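Local coordinates for protein PlyP35 (Listeria phage P35, PDB 6S3Y) that probably binds the Listeria cell wall through the C-terminal domain of a phage endolysin, targeting the enzyme to its substrate, at residues 8-13 against 84-89. Numbering follows the deposited sequence.
Sequences IVIKDV and AHAFCW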
ATOM      1  N   ILE A   8       8.869  13.740  -0.873  1.00 20.14           N
ATOM      2  CA  ILE A   8       7.969  12.734  -0.253  1.00 17.84           C
ATOM      3  C   ILE A   8       8.818  11.635   0.366  1.00 16.16           C
ATOM      4  O   ILE A   8       9.953  11.399  -0.089  1.00 16.50           O
ATOM      5  CB  ILE A   8       6.955  12.170  -1.264  1.00 17.95           C
ATOM      6  CG1 ILE A   8       7.617  11.255  -2.299  1.00 18.58           C
ATOM      7  CG2 ILE A   8       6.164  13.287  -1.905  1.00 19.35           C
ATOM      8  CD1 ILE A   8       6.581  10.537  -3.194  1.00 19.72           C
ATOM      9  N   VAL A   9       8.246  10.970   1.357  1.00 16.05           N
ATOM     10  CA  VAL A   9       8.827   9.743   1.951  1.00 17.97           C
ATOM     11  C   VAL A   9       7.720   8.690   2.007  1.00 16.47           C
ATOM     12  O   VAL A   9       6.609   8.982   2.500  1.00 18.17           O
ATOM     13  CB  VAL A   9       9.489  10.027   3.317  1.00 20.05           C
ATOM     14  CG1 VAL A   9       8.600  10.839   4.206  1.00 24.31           C
ATOM     15  CG2 VAL A   9       9.934   8.752   4.018  1.00 18.69           C
ATOM     16  N   ILE A  10       8.018   7.513   1.467  1.00 17.55           N
ATOM     17  CA  ILE A  10       7.053   6.387   1.431  1.00 17.96           C
ATOM     18  C   ILE A  10       6.847   5.939   2.892  1.00 18.52           C
ATOM     19  O   ILE A  10       7.849   5.811   3.637  1.00 17.57           O
ATOM     20  CB  ILE A  10       7.529   5.280   0.478  1.00 20.77           C
ATOM     21  CG1 ILE A  10       7.051   5.538  -0.957  1.00 25.37           C
ATOM     22  CG2 ILE A  10       7.058   3.899   0.946  1.00 18.83           C
ATOM     23  CD1 ILE A  10       7.386   6.903  -1.495  1.00 28.69           C
ATOM     24  N   LYS A  11       5.596   5.728   3.281  1.00 18.45           N
ATOM     25  CA  LYS A  11       5.229   5.429   4.697  1.00 18.69           C
ATOM     26  C   LYS A  11       5.848   4.107   5.153  1.00 18.52           C
ATOM     27  O   LYS A  11       6.145   3.224   4.307  1.00 16.99           O
ATOM     28  CB  LYS A  11       3.717   5.394   4.892  1.00 19.13           C
ATOM     29  CG  LYS A  11       3.026   6.735   4.721  1.00 20.00           C
ATOM     30  CD  LYS A  11       1.501   6.594   4.854  1.00 21.45           C
ATOM     31  CE  LYS A  11       0.821   7.938   4.855  1.00 23.13           C
ATOM     32  NZ  LYS A  11      -0.642   7.817   4.771  1.00 25.35           N
ATOM     33  N   ASP A  12       5.953   3.961   6.470  1.00 19.39           N
ATOM     34  CA  ASP A  12       6.494   2.758   7.149  1.00 19.06           C
ATOM     35  C   ASP A  12       5.354   1.776   7.435  1.00 18.60           C
ATOM     36  O   ASP A  12       5.399   1.098   8.507  1.00 18.88           O
ATOM     37  CB  ASP A  12       7.187   3.191   8.456  1.00 22.46           C
ATOM     38  CG  ASP A  12       8.076   2.101   9.038  1.00 21.41           C
ATOM     39  OD1 ASP A  12       8.785   1.432   8.247  1.00 21.57           O
ATOM     40  OD2 ASP A  12       7.991   1.915  10.250  1.00 30.03           O
ATOM     41  N   VAL A  13       4.381   1.652   6.518  1.00 17.08           N
ATOM     42  CA  VAL A  13       3.124   0.863   6.764  1.00 18.06           C
ATOM     43  C   VAL A  13       2.831  -0.097   5.603  1.00 17.79           C
ATOM     44  O   VAL A  13       3.340   0.122   4.452  1.00 18.64           O
ATOM     45  CB  VAL A  13       1.924   1.792   7.002  1.00 18.47           C
ATOM     46  CG1 VAL A  13       2.202   2.781   8.135  1.00 20.14           C
ATOM     47  CG2 VAL A  13       1.512   2.527   5.721  1.00 17.48           C
ATOM     48  N   ALA A  84       6.031  -3.623   5.451  1.00 18.35           N
ATOM     49  CA  ALA A  84       5.687  -2.295   4.912  1.00 18.73           C
ATOM     50  C   ALA A  84       6.434  -2.045   3.590  1.00 19.27           C
ATOM     51  O   ALA A  84       7.631  -2.218   3.555  1.00 19.51           O
ATOM     52  CB  ALA A  84       5.949  -1.222   5.938  1.00 20.18           C
ATOM     53  N   HIS A  85       5.705  -1.596   2.579  1.00 17.17           N
ATOM     54  CA  HIS A  85       6.250  -1.068   1.289  1.00 17.85           C
ATOM     55  C   HIS A  85       5.094  -0.441   0.528  1.00 17.21           C
ATOM     56  O   HIS A  85       3.922  -0.661   0.915  1.00 17.07           O
ATOM     57  CB  HIS A  85       6.969  -2.145   0.464  1.00 19.01           C
ATOM     58  CG  HIS A  85       6.074  -3.035  -0.335  1.00 20.06           C
ATOM     59  ND1 HIS A  85       5.813  -4.343   0.046  1.00 22.20           N
ATOM     60  CD2 HIS A  85       5.363  -2.829  -1.480  1.00 20.36           C
ATOM     61  CE1 HIS A  85       5.022  -4.913  -0.844  1.00 21.48           C
ATOM     62  NE2 HIS A  85       4.725  -4.005  -1.772  1.00 22.55           N
ATOM     63  N   ALA A  86       5.399   0.341  -0.487  1.00 15.87           N
ATOM     64  CA  ALA A  86       4.375   0.968  -1.343  1.00 14.35           C
ATOM     65  C   ALA A  86       4.615   0.527  -2.785  1.00 14.54           C
ATOM     66  O   ALA A  86       5.475  -0.372  -3.036  1.00 15.82           O
ATOM     67  CB  ALA A  86       4.424   2.459  -1.152  1.00 14.12           C
ATOM     68  N   PHE A  87       3.914   1.140  -3.723  1.00 15.25           N
ATOM     69  CA  PHE A  87       4.022   0.857  -5.165  1.00 15.90           C
ATOM     70  C   PHE A  87       3.927   2.181  -5.909  1.00 15.55           C
ATOM     71  O   PHE A  87       3.270   3.113  -5.385  1.00 14.65           O
ATOM     72  CB  PHE A  87       2.894  -0.042  -5.648  1.00 16.84           C
ATOM     73  CG  PHE A  87       3.038  -1.514  -5.363  1.00 16.28           C
ATOM     74  CD1 PHE A  87       4.152  -2.214  -5.781  1.00 16.33           C
ATOM     75  CD2 PHE A  87       2.016  -2.205  -4.728  1.00 16.98           C
ATOM     76  CE1 PHE A  87       4.253  -3.575  -5.565  1.00 16.20           C
ATOM     77  CE2 PHE A  87       2.119  -3.574  -4.520  1.00 17.13           C
ATOM     78  CZ  PHE A  87       3.239  -4.261  -4.925  1.00 17.47           C
ATOM     79  N   CYS A  88       4.507   2.241  -7.116  1.00 14.51           N
ATOM     80  CA  CYS A  88       4.057   3.203  -8.155  1.00 14.83           C
ATOM     81  C   CYS A  88       3.780   2.424  -9.436  1.00 15.32           C
ATOM     82  O   CYS A  88       4.373   1.313  -9.648  1.00 14.05           O
ATOM     83  CB  CYS A  88       5.051   4.337  -8.360  1.00 16.21           C
ATOM     84  SG  CYS A  88       6.718   3.760  -8.760  1.00 17.27           S
ATOM     85  N   TRP A  89       2.882   2.960 -10.263  1.00 14.15           N
ATOM     86  CA  TRP A  89       2.379   2.250 -11.460  1.00 15.03           C
ATOM     87  C   TRP A  89       2.579   3.120 -12.703  1.00 15.05           C
ATOM     88  O   TRP A  89       2.446   4.350 -12.592  1.00 15.15           O
ATOM     89  CB  TRP A  89       0.893   1.945 -11.271  1.00 15.53           C
ATOM     90  CG  TRP A  89       0.567   0.900 -10.235  1.00 16.39           C
ATOM     91  CD1 TRP A  89       0.329  -0.417 -10.447  1.00 17.23           C
ATOM     92  CD2 TRP A  89       0.319   1.134  -8.833  1.00 15.50           C
ATOM     93  NE1 TRP A  89      -0.031  -1.026  -9.283  1.00 17.53           N
ATOM     94  CE2 TRP A  89      -0.047  -0.103  -8.275  1.00 16.61           C
ATOM     95  CE3 TRP A  89       0.366   2.262  -7.998  1.00 15.24           C
ATOM     96  CZ2 TRP A  89      -0.355  -0.258  -6.923  1.00 16.84           C
ATOM     97  CZ3 TRP A  89       0.055   2.113  -6.663  1.00 17.74           C
ATOM     98  CH2 TRP A  89      -0.303   0.877  -6.135  1.00 15.48           C
TER
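Val13 and Ala84 bring the two chains closest, their CA atoms 4.5 Å apart, and the directions of residues 10-13 and 84-86 differ by 138°, roughly antiparallel but strongly splayed. Farther along, the CA atoms of Ile10 and Ala86 are 6.7 Å apart. At the close end, Ala84 directs its methyl at the backbone of the other segment: CB lies 3.3 Å from both Val13 N and Val13 O. A side chain this small suits the place, because it lets the two backbones come near. The one polar link is weak: His85 N donates to Val13 O over 3.5 Å, with an N-H...O angle of only 122°. Where the backbones stand farther apart, the branched side chain of Ile10 spans the distance to Ala86. Its CG1 lies anti to the carbonyl carbon, beside the backbone N. The CG2 branch meets the methyl of Ala86, CG2 to CB 3.7 Å, and CG1 touches the same CB more loosely. Leu102 and Ile131 also pack on Ile10, extending this apolar patch. Asp12 turns its charge to another partner, OD1 forming a long, weak ion pair with Arg104. The contact thus joins strands 6-17 and 78-89, which belong to different antiparallel sheets; the segments fall in sequence ranges of two cell wall binding domains of the SH3 clan. They meet chiefly through the small side chains of Ala84 and Ala86 and the branched Ile10, with one weak hydrogen bond and no regular strand pairing, so the chemistry of the contact is largely apolar.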